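Local coordinates for protein dihydropyrimidinase (Brevibacillus agri, PDB 3SFW) that probably catalyses the reversible hydrolytic ring opening of dihydropyrimidines at a two-zinc centre in an amidohydrolase TIM barrel, at residues 282-287 / 413-418; 263-268 / 343-348; 215-220 / 290-295. All coordinates share one frame; numbering follows the deposited sequence.

Contact 1 (282-287 / 413-418); sequences GAKYVW and VDYNPF
K284, in a 3-10 turn, and Y285 after it in sequence dock on Y415 and P417 where two loops of the amidohydrolase TIM barrel meet near the dizinc centre. Two hydrogen bonds join the loops, each running from a tyrosine hydroxyl to a backbone carbonyl of the other segment. Y415 OH donates to K284 O at 2.7 Å, and Y285 OH donates to P417 O at 2.9 Å. Both donors are tilted out of the carbonyl plane. A CH-pi contact adds to the first bond: K284 CG lies over one face of Y415, 3.7 Å from the ring centroid. With CG anti to the carbonyl carbon (chi1 -71°) and the chain extended beyond it, the aliphatic part of the lysine is laid along that ring, and its amino group continues to a salt bridge with E281. Apolar packing centres on P417, whose CB touches Y285 CE1 at 3.7 Å. W287 meets the same proline with the edge of its indole, while the carbonyl oxygen of Y285 lies over an indole face. The side chain of W287 is about 8 Å from a zinc ion. Within the proline loop, N416 OD1 accepts from F418 N at 2.8 Å, closing an Asx turn.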
loop_
_atom_site.group_PDB
_atom_site.type_symbol
_atom_site.label_atom_id
_atom_site.label_comp_id
_atom_site.label_asym_id
_atom_site.label_seq_id
_atom_site.Cartn_x
_atom_site.Cartn_y
_atom_site.Cartn_z
ATOM N N GLY A 282 28.738 -18.973 15.336
ATOM C CA GLY A 282 27.424 -18.382 15.054
ATOM C C GLY A 282 26.758 -17.843 16.334
ATOM O O GLY A 282 25.950 -16.905 16.252
ATOM N N ALA A 283 27.062 -18.453 17.488
ATOM C CA ALA A 283 26.418 -18.043 18.771
ATOM C C ALA A 283 26.803 -16.611 19.147
ATOM O O ALA A 283 26.059 -15.924 19.870
ATOM C CB ALA A 283 26.782 -18.985 19.900
ATOM N N LYS A 284 27.947 -16.154 18.657
ATOM C CA LYS A 284 28.341 -14.735 18.840
ATOM C C LYS A 284 27.300 -13.748 18.281
ATOM O O LYS A 284 27.248 -12.581 18.724
ATOM C CB LYS A 284 29.657 -14.481 18.143
ATOM C CG LYS A 284 30.855 -15.137 18.853
ATOM C CD LYS A 284 32.150 -14.886 18.058
ATOM C CE LYS A 284 33.372 -15.301 18.861
ATOM N NZ LYS A 284 34.663 -15.137 18.075
ATOM N N TYR A 285 26.527 -14.203 17.293
ATOM C CA TYR A 285 25.590 -13.314 16.574
ATOM C C TYR A 285 24.146 -13.584 16.943
ATOM O O TYR A 285 23.230 -13.124 16.246
ATOM C CB TYR A 285 25.771 -13.472 15.036
ATOM C CG TYR A 285 27.151 -13.053 14.622
ATOM C CD1 TYR A 285 27.422 -11.712 14.339
ATOM C CD2 TYR A 285 28.235 -13.967 14.669
ATOM C CE1 TYR A 285 28.723 -11.279 14.062
ATOM C CE2 TYR A 285 29.540 -13.545 14.357
ATOM C CZ TYR A 285 29.769 -12.183 14.066
ATOM O OH TYR A 285 31.046 -11.699 13.806
ATOM N N VAL A 286 23.938 -14.336 18.027
ATOM C CA VAL A 286 22.572 -14.667 18.470
ATOM C C VAL A 286 22.038 -13.529 19.388
ATOM O O VAL A 286 22.639 -13.211 20.386
ATOM C CB VAL A 286 22.565 -16.021 19.254
ATOM C CG1 VAL A 286 21.243 -16.183 20.074
ATOM C CG2 VAL A 286 22.730 -17.167 18.247
ATOM N N TRP A 287 21.040 -12.828 18.871
ATOM C CA TRP A 287 20.311 -11.734 19.569
ATOM C C TRP A 287 19.004 -11.627 18.818
ATOM O O TRP A 287 18.837 -12.277 17.768
ATOM C CB TRP A 287 21.071 -10.392 19.497
ATOM C CG TRP A 287 21.627 -10.056 18.128
ATOM C CD1 TRP A 287 20.917 -9.730 17.014
ATOM C CD2 TRP A 287 23.024 -9.910 17.790
ATOM N NE1 TRP A 287 21.802 -9.400 15.970
ATOM C CE2 TRP A 287 23.091 -9.514 16.436
ATOM C CE3 TRP A 287 24.231 -10.137 18.504
ATOM C CZ2 TRP A 287 24.325 -9.333 15.766
ATOM C CZ3 TRP A 287 25.441 -9.881 17.877
ATOM C CH2 TRP A 287 25.482 -9.441 16.531
ATOM N N VAL A 413 33.988 -7.928 27.393
ATOM C CA VAL A 413 33.468 -9.111 26.696
ATOM C C VAL A 413 34.569 -9.616 25.787
ATOM O O VAL A 413 35.388 -8.840 25.323
ATOM C CB VAL A 413 32.231 -8.763 25.806
ATOM C CG1 VAL A 413 31.413 -10.022 25.464
ATOM C CG2 VAL A 413 31.349 -7.761 26.515
ATOM N N ASP A 414 34.605 -10.934 25.553
ATOM C CA ASP A 414 35.759 -11.559 24.874
ATOM C C ASP A 414 35.672 -11.620 23.365
ATOM O O ASP A 414 36.481 -12.308 22.738
ATOM C CB ASP A 414 35.991 -12.982 25.412
ATOM C CG ASP A 414 34.795 -13.881 25.229
ATOM O OD1 ASP A 414 33.845 -13.492 24.541
ATOM O OD2 ASP A 414 34.838 -15.068 25.648
ATOM N N TYR A 415 34.724 -10.909 22.762
ATOM C CA TYR A 415 34.710 -10.862 21.307
ATOM C C TYR A 415 34.041 -9.590 20.881
ATOM O O TYR A 415 33.366 -8.920 21.681
ATOM C CB TYR A 415 33.987 -12.093 20.668
ATOM C CG TYR A 415 32.467 -12.086 20.774
ATOM C CD1 TYR A 415 31.831 -12.429 21.955
ATOM C CD2 TYR A 415 31.680 -11.632 19.704
ATOM C CE1 TYR A 415 30.453 -12.370 22.092
ATOM C CE2 TYR A 415 30.306 -11.619 19.782
ATOM C CZ TYR A 415 29.689 -11.998 20.988
ATOM O OH TYR A 415 28.328 -11.945 21.103
ATOM N N ASN A 416 34.235 -9.261 19.612
ATOM C CA ASN A 416 33.506 -8.131 19.018
ATOM C C ASN A 416 32.861 -8.628 17.741
ATOM O O ASN A 416 33.544 -9.241 16.890
ATOM C CB ASN A 416 34.501 -7.025 18.731
ATOM C CG ASN A 416 33.824 -5.724 18.323
ATOM O OD1 ASN A 416 33.117 -5.683 17.317
ATOM N ND2 ASN A 416 34.026 -4.670 19.118
ATOM N N PRO A 417 31.536 -8.443 17.601
ATOM C CA PRO A 417 30.856 -8.992 16.419
ATOM C C PRO A 417 31.247 -8.307 15.115
ATOM O O PRO A 417 30.996 -8.851 14.043
ATOM C CB PRO A 417 29.355 -8.783 16.730
ATOM C CG PRO A 417 29.363 -7.528 17.649
ATOM C CD PRO A 417 30.644 -7.636 18.468
ATOM N N PHE A 418 31.879 -7.139 15.217
ATOM C CA PHE A 418 32.421 -6.452 14.081
ATOM C C PHE A 418 33.923 -6.700 13.857
ATOM O O PHE A 418 34.576 -5.940 13.157
ATOM C CB PHE A 418 32.142 -4.928 14.199
ATOM C CG PHE A 418 30.706 -4.617 14.531
ATOM C CD1 PHE A 418 29.692 -4.870 13.600
ATOM C CD2 PHE A 418 30.343 -4.160 15.834
ATOM C CE1 PHE A 418 28.312 -4.611 13.917
ATOM C CE2 PHE A 418 28.981 -3.906 16.151
ATOM C CZ PHE A 418 27.973 -4.122 15.207
#

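Contact 2 (263-268 / 343-348); sequences TCPQYL and EDRMTI
Backbones approach at P265 of helix 265-269 and R345 of helix 345-354, their CA atoms 6.0 Å apart. The link between these helices is apolar: the pyrrolidine ring of P265 fits against R345 and I348, one turn apart on the facing helix. P265 CG makes the closest approach, 3.8 Å from R345 CA, and lies 3.9 Å from R345 CG, so the ring rests on the root of the arginine and not on its charge. With R345 CG anti to the backbone N (chi1 176°) and the chain bent at chi3 (63°), the guanidinium is carried away from the proline. There NH1 bonds to the carbonyls of V312 and T368, and NH2 to T86 OG1, which gives these two nitrogens of the buried guanidinium their partners; M346 SD lies over one of its faces. I348 adds its CG2 branch, 4.3 Å from P265 CB. The contact lies within the TIM-barrel domain. One residue, C264, separates P265 from strand 258-263, whose last residue T263 pairs with T311 and G313; helix 295-305 packs on T263 and L268, while helix 361-376 covers M346 of helix 345-354.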
loop_
_atom_site.group_PDB
_atom_site.type_symbol
_atom_site.label_atom_id
_atom_site.label_comp_id
_atom_site.label_asym_id
_atom_site.label_seq_id
_atom_site.Cartn_x
_atom_site.Cartn_y
_atom_site.Cartn_z
ATOM N N THR A 263 16.556 1.727 14.787
ATOM C CA THR A 263 17.273 0.495 14.371
ATOM C C THR A 263 18.647 0.472 15.045
ATOM O O THR A 263 18.902 1.296 15.949
ATOM C CB THR A 263 17.296 0.311 12.848
ATOM O OG1 THR A 263 17.729 -1.038 12.532
ATOM C CG2 THR A 263 18.207 1.375 12.197
ATOM N N CYS A 264 19.468 -0.528 14.729
ATOM C CA CYS A 264 20.687 -0.780 15.486
ATOM C C CYS A 264 21.777 -1.125 14.481
ATOM O O CYS A 264 21.464 -1.662 13.400
ATOM C CB CYS A 264 20.500 -1.983 16.426
ATOM S SG CYS A 264 19.049 -1.869 17.546
ATOM N N PRO A 265 23.058 -0.903 14.851
ATOM C CA PRO A 265 24.125 -1.109 13.885
ATOM C C PRO A 265 24.148 -2.547 13.358
ATOM O O PRO A 265 24.460 -2.762 12.188
ATOM C CB PRO A 265 25.395 -0.845 14.695
ATOM C CG PRO A 265 24.957 0.095 15.798
ATOM C CD PRO A 265 23.540 -0.319 16.118
ATOM N N GLN A 266 23.872 -3.523 14.225
ATOM C CA GLN A 266 23.909 -4.958 13.792
ATOM C C GLN A 266 22.957 -5.264 12.644
ATOM O O GLN A 266 23.264 -6.086 11.773
ATOM C CB GLN A 266 23.699 -5.932 14.978
ATOM C CG GLN A 266 22.371 -5.739 15.814
ATOM C CD GLN A 266 22.540 -4.652 16.888
ATOM O OE1 GLN A 266 23.253 -3.664 16.678
ATOM N NE2 GLN A 266 21.866 -4.814 18.013
ATOM N N TYR A 267 21.842 -4.542 12.567
ATOM C CA TYR A 267 20.875 -4.825 11.494
ATOM C C TYR A 267 21.217 -4.064 10.222
ATOM O O TYR A 267 20.699 -4.379 9.177
ATOM C CB TYR A 267 19.430 -4.548 11.953
ATOM C CG TYR A 267 19.099 -5.314 13.215
ATOM C CD1 TYR A 267 18.860 -4.646 14.426
ATOM C CD2 TYR A 267 19.050 -6.728 13.193
ATOM C CE1 TYR A 267 18.602 -5.349 15.608
ATOM C CE2 TYR A 267 18.753 -7.439 14.353
ATOM C CZ TYR A 267 18.530 -6.752 15.557
ATOM O OH TYR A 267 18.228 -7.488 16.698
ATOM N N LEU A 268 22.095 -3.057 10.343
ATOM C CA LEU A 268 22.560 -2.271 9.202
ATOM C C LEU A 268 23.709 -2.925 8.430
ATOM O O LEU A 268 23.795 -2.760 7.221
ATOM C CB LEU A 268 22.918 -0.814 9.592
ATOM C CG LEU A 268 21.721 -0.007 10.138
ATOM C CD1 LEU A 268 22.259 1.331 10.796
ATOM C CD2 LEU A 268 20.713 0.272 9.005
ATOM N N GLU A 343 29.927 0.156 21.940
ATOM C CA GLU A 343 31.094 0.946 21.695
ATOM C C GLU A 343 31.224 1.393 20.232
ATOM O O GLU A 343 31.718 2.490 19.946
ATOM C CB GLU A 343 32.338 0.152 22.088
ATOM C CG GLU A 343 33.616 0.991 21.990
ATOM C CD GLU A 343 34.790 0.368 22.744
ATOM O OE1 GLU A 343 34.581 -0.587 23.529
ATOM O OE2 GLU A 343 35.925 0.866 22.556
ATOM N N ASP A 344 30.686 0.600 19.321
ATOM C CA ASP A 344 30.925 0.858 17.886
ATOM C C ASP A 344 29.782 1.555 17.173
ATOM O O ASP A 344 29.888 1.885 15.949
ATOM C CB ASP A 344 31.357 -0.413 17.191
ATOM C CG ASP A 344 32.639 -0.948 17.778
ATOM O OD1 ASP A 344 33.614 -0.147 17.903
ATOM O OD2 ASP A 344 32.622 -2.105 18.233
ATOM N N ARG A 345 28.723 1.851 17.931
ATOM C CA ARG A 345 27.492 2.428 17.316
ATOM C C ARG A 345 27.816 3.712 16.519
ATOM O O ARG A 345 27.401 3.839 15.333
ATOM C CB ARG A 345 26.424 2.754 18.393
ATOM C CG ARG A 345 25.163 3.444 17.795
ATOM C CD ARG A 345 24.128 3.770 18.915
ATOM N NE ARG A 345 24.683 4.722 19.863
ATOM C CZ ARG A 345 24.181 5.932 20.112
ATOM N NH1 ARG A 345 23.068 6.343 19.486
ATOM N NH2 ARG A 345 24.815 6.738 20.981
ATOM N N MET A 346 28.471 4.690 17.156
ATOM C CA MET A 346 28.695 5.997 16.498
ATOM C C MET A 346 29.588 5.821 15.254
ATOM O O MET A 346 29.293 6.387 14.168
ATOM C CB MET A 346 29.356 6.984 17.458
ATOM C CG MET A 346 28.479 7.395 18.646
ATOM S SD MET A 346 27.115 8.447 18.149
ATOM C CE MET A 346 27.934 9.994 17.928
ATOM N N THR A 347 30.721 5.120 15.424
ATOM C CA THR A 347 31.686 4.991 14.305
ATOM C C THR A 347 31.121 4.224 13.107
ATOM O O THR A 347 31.301 4.648 11.953
ATOM C CB THR A 347 33.027 4.351 14.721
ATOM O OG1 THR A 347 33.667 5.206 15.680
ATOM C CG2 THR A 347 33.960 4.269 13.474
ATOM N N ILE A 348 30.359 3.172 13.369
ATOM C CA ILE A 348 29.724 2.424 12.278
ATOM C C ILE A 348 28.733 3.295 11.509
ATOM O O ILE A 348 28.712 3.280 10.281
ATOM C CB ILE A 348 29.072 1.140 12.785
ATOM C CG1 ILE A 348 30.203 0.180 13.235
ATOM C CG2 ILE A 348 28.185 0.495 11.723
ATOM C CD1 ILE A 348 29.672 -1.109 13.854
#

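Contact 3 (215-220 / 290-295); sequences EAEGEA and PLREKW
A single guanidinium nitrogen of R292 reaches a single carboxylate oxygen of E217, a monodentate salt bridge buried inside the amidohydrolase barrel domain. R292 NH2 donates to E217 OE1 at 2.8 Å, and the bond is nearly straight, with an N-H...O angle of 169°. The two flat groups are turned 35° against each other, so they do not form the coplanar, two-pronged pair of a bidentate bridge. The oxygen lies at the edge of the guanidinium and almost in its plane; seen from the acid, the nitrogen comes from the anti side of OE1 and somewhat out of the carboxylate plane. Two side chains of different shape create this meeting. E217 reaches straight out from its helix, CG anti to the backbone N and the rest extended, whereas R292 is folded at chi2 (-56°) before its end straightens. R292 NH2 also passes 3.6 Å from E217 CB. Over one face of the guanidinium sits P290 CD, 3.5 Å above the plane, a lid from the arginine's own loop. S241 ties the pair together from outside: its OG bonds to both E217 OE1 and R292 NE, and R292 NH1 is held by the carbonyl of R212. Replacing R292 with a leucine would probably leave the buried E217 carboxylate without this positive partner and the R212 carbonyl without this donor. The bridge thus pins helix 214-230 to the loop leading into helix 295-305. A245 of helix 243-254 packs against E217, and helix 206-210 touches P290, while E215 and E219 on the same helical turns pack on L230 and R223 of the second subunit.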
loop_
_atom_site.group_PDB
_atom_site.type_symbol
_atom_site.label_atom_id
_atom_site.label_comp_id
_atom_site.label_asym_id
_atom_site.label_seq_id
_atom_site.Cartn_x
_atom_site.Cartn_y
_atom_site.Cartn_z
ATOM N N GLU A 215 8.238 -12.099 9.179
ATOM C CA GLU A 215 6.799 -11.940 9.245
ATOM C C GLU A 215 6.292 -11.850 10.686
ATOM O O GLU A 215 5.291 -11.194 10.917
ATOM C CB GLU A 215 6.106 -13.076 8.496
ATOM C CG GLU A 215 6.368 -13.026 6.952
ATOM C CD GLU A 215 7.726 -13.625 6.441
ATOM O OE1 GLU A 215 8.541 -14.212 7.198
ATOM O OE2 GLU A 215 7.971 -13.484 5.220
ATOM N N ALA A 216 6.983 -12.502 11.621
ATOM C CA ALA A 216 6.592 -12.493 13.050
ATOM C C ALA A 216 6.872 -11.110 13.684
ATOM O O ALA A 216 6.163 -10.670 14.606
ATOM C CB ALA A 216 7.369 -13.598 13.819
ATOM N N GLU A 217 7.964 -10.485 13.232
ATOM C CA GLU A 217 8.299 -9.129 13.665
ATOM C C GLU A 217 7.331 -8.179 13.004
ATOM O O GLU A 217 6.787 -7.265 13.642
ATOM C CB GLU A 217 9.740 -8.774 13.313
ATOM C CG GLU A 217 10.033 -7.300 13.590
ATOM C CD GLU A 217 11.454 -6.884 13.243
ATOM O OE1 GLU A 217 12.385 -7.716 13.242
ATOM O OE2 GLU A 217 11.660 -5.690 13.059
ATOM N N GLY A 218 7.060 -8.386 11.720
ATOM C CA GLY A 218 6.077 -7.524 11.043
ATOM C C GLY A 218 4.721 -7.578 11.763
ATOM O O GLY A 218 4.036 -6.545 11.939
ATOM N N GLU A 219 4.263 -8.789 12.050
ATOM C CA GLU A 219 2.937 -8.926 12.672
ATOM C C GLU A 219 2.842 -8.182 14.018
ATOM O O GLU A 219 1.931 -7.381 14.243
ATOM C CB GLU A 219 2.578 -10.400 12.893
ATOM C CG GLU A 219 1.130 -10.598 13.448
ATOM C CD GLU A 219 1.023 -10.295 14.930
ATOM O OE1 GLU A 219 1.919 -10.707 15.717
ATOM O OE2 GLU A 219 0.060 -9.551 15.288
ATOM N N ALA A 220 3.835 -8.370 14.860
ATOM C CA ALA A 220 3.777 -7.737 16.191
ATOM C C ALA A 220 3.935 -6.227 16.062
ATOM O O ALA A 220 3.363 -5.462 16.847
ATOM C CB ALA A 220 4.857 -8.332 17.109
ATOM N N PRO A 290 16.373 -11.645 15.060
ATOM C CA PRO A 290 17.634 -12.182 14.538
ATOM C C PRO A 290 18.160 -11.339 13.379
ATOM O O PRO A 290 17.405 -10.622 12.717
ATOM C CB PRO A 290 17.220 -13.577 14.034
ATOM C CG PRO A 290 15.744 -13.413 13.629
ATOM C CD PRO A 290 15.180 -12.386 14.641
ATOM N N LEU A 291 19.415 -11.549 13.029
ATOM C CA LEU A 291 19.965 -11.001 11.781
ATOM C C LEU A 291 19.140 -11.505 10.594
ATOM O O LEU A 291 18.554 -12.596 10.667
ATOM C CB LEU A 291 21.438 -11.438 11.660
ATOM C CG LEU A 291 22.362 -10.771 12.672
ATOM C CD1 LEU A 291 23.821 -11.233 12.442
ATOM C CD2 LEU A 291 22.280 -9.235 12.527
ATOM N N ARG A 292 19.065 -10.682 9.542
ATOM C CA ARG A 292 18.115 -10.834 8.433
ATOM C C ARG A 292 18.880 -11.034 7.123
ATOM O O ARG A 292 20.091 -10.744 7.021
ATOM C CB ARG A 292 17.257 -9.560 8.288
ATOM C CG ARG A 292 16.495 -9.182 9.573
ATOM C CD ARG A 292 15.596 -10.404 10.017
ATOM N NE ARG A 292 14.559 -9.998 11.000
ATOM C CZ ARG A 292 13.709 -10.852 11.571
ATOM N NH1 ARG A 292 13.720 -12.160 11.232
ATOM N NH2 ARG A 292 12.783 -10.406 12.419
ATOM N N GLU A 293 18.155 -11.444 6.102
ATOM C CA GLU A 293 18.727 -11.493 4.745
ATOM C C GLU A 293 19.267 -10.106 4.419
ATOM O O GLU A 293 18.640 -9.104 4.740
ATOM C CB GLU A 293 17.646 -11.885 3.749
ATOM C CG GLU A 293 17.241 -13.351 3.879
ATOM C CD GLU A 293 16.041 -13.756 2.995
ATOM O OE1 GLU A 293 15.233 -12.903 2.554
ATOM O OE2 GLU A 293 15.746 -14.964 2.982
ATOM N N LYS A 294 20.422 -10.049 3.775
ATOM C CA LYS A 294 21.173 -8.813 3.680
ATOM C C LYS A 294 20.368 -7.701 2.978
ATOM O O LYS A 294 20.586 -6.515 3.259
ATOM C CB LYS A 294 22.475 -9.078 2.912
ATOM C CG LYS A 294 23.425 -7.865 2.896
ATOM C CD LYS A 294 24.801 -8.270 2.337
ATOM C CE LYS A 294 25.635 -7.013 2.036
ATOM N NZ LYS A 294 25.997 -6.236 3.317
ATOM N N TRP A 295 19.490 -8.064 2.044
ATOM C CA TRP A 295 18.705 -7.023 1.337
ATOM C C TRP A 295 17.915 -6.107 2.293
ATOM O O TRP A 295 17.611 -4.952 1.931
ATOM C CB TRP A 295 17.743 -7.620 0.285
ATOM C CG TRP A 295 16.598 -8.407 0.845
ATOM C CD1 TRP A 295 16.578 -9.748 1.084
ATOM C CD2 TRP A 295 15.299 -7.915 1.189
ATOM N NE1 TRP A 295 15.326 -10.127 1.538
ATOM C CE2 TRP A 295 14.540 -9.015 1.645
ATOM C CE3 TRP A 295 14.712 -6.644 1.203
ATOM C CZ2 TRP A 295 13.223 -8.888 2.076
ATOM C CZ3 TRP A 295 13.371 -6.540 1.574
ATOM C CH2 TRP A 295 12.660 -7.638 2.033
#

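All three contacts belong to the amidohydrolase barrel domain, their centres 14 Å (contacts 1 and 2), 18 Å (2 and 3) and 19 Å (1 and 3) apart. Segments 263-268, 282-287 and 290-295 follow one another from the end of strand 258-263 toward helix 295-305, and each reaches a different distant part: helix 345-354, loop 413-418 and helix 214-230. With 215-220 before and 343-348 and 413-418 after, the three pairs cross along the chain. Direct touches connect them: N416 of contact 1 probably hydrogen-bonds D344 of contact 2, and L291 of contact 3 packs on Y285 and Y267. This one connection is thereby held at three points, the side chains of W287, E217 and P265 about 8, 10 and 11 Å from a zinc ion.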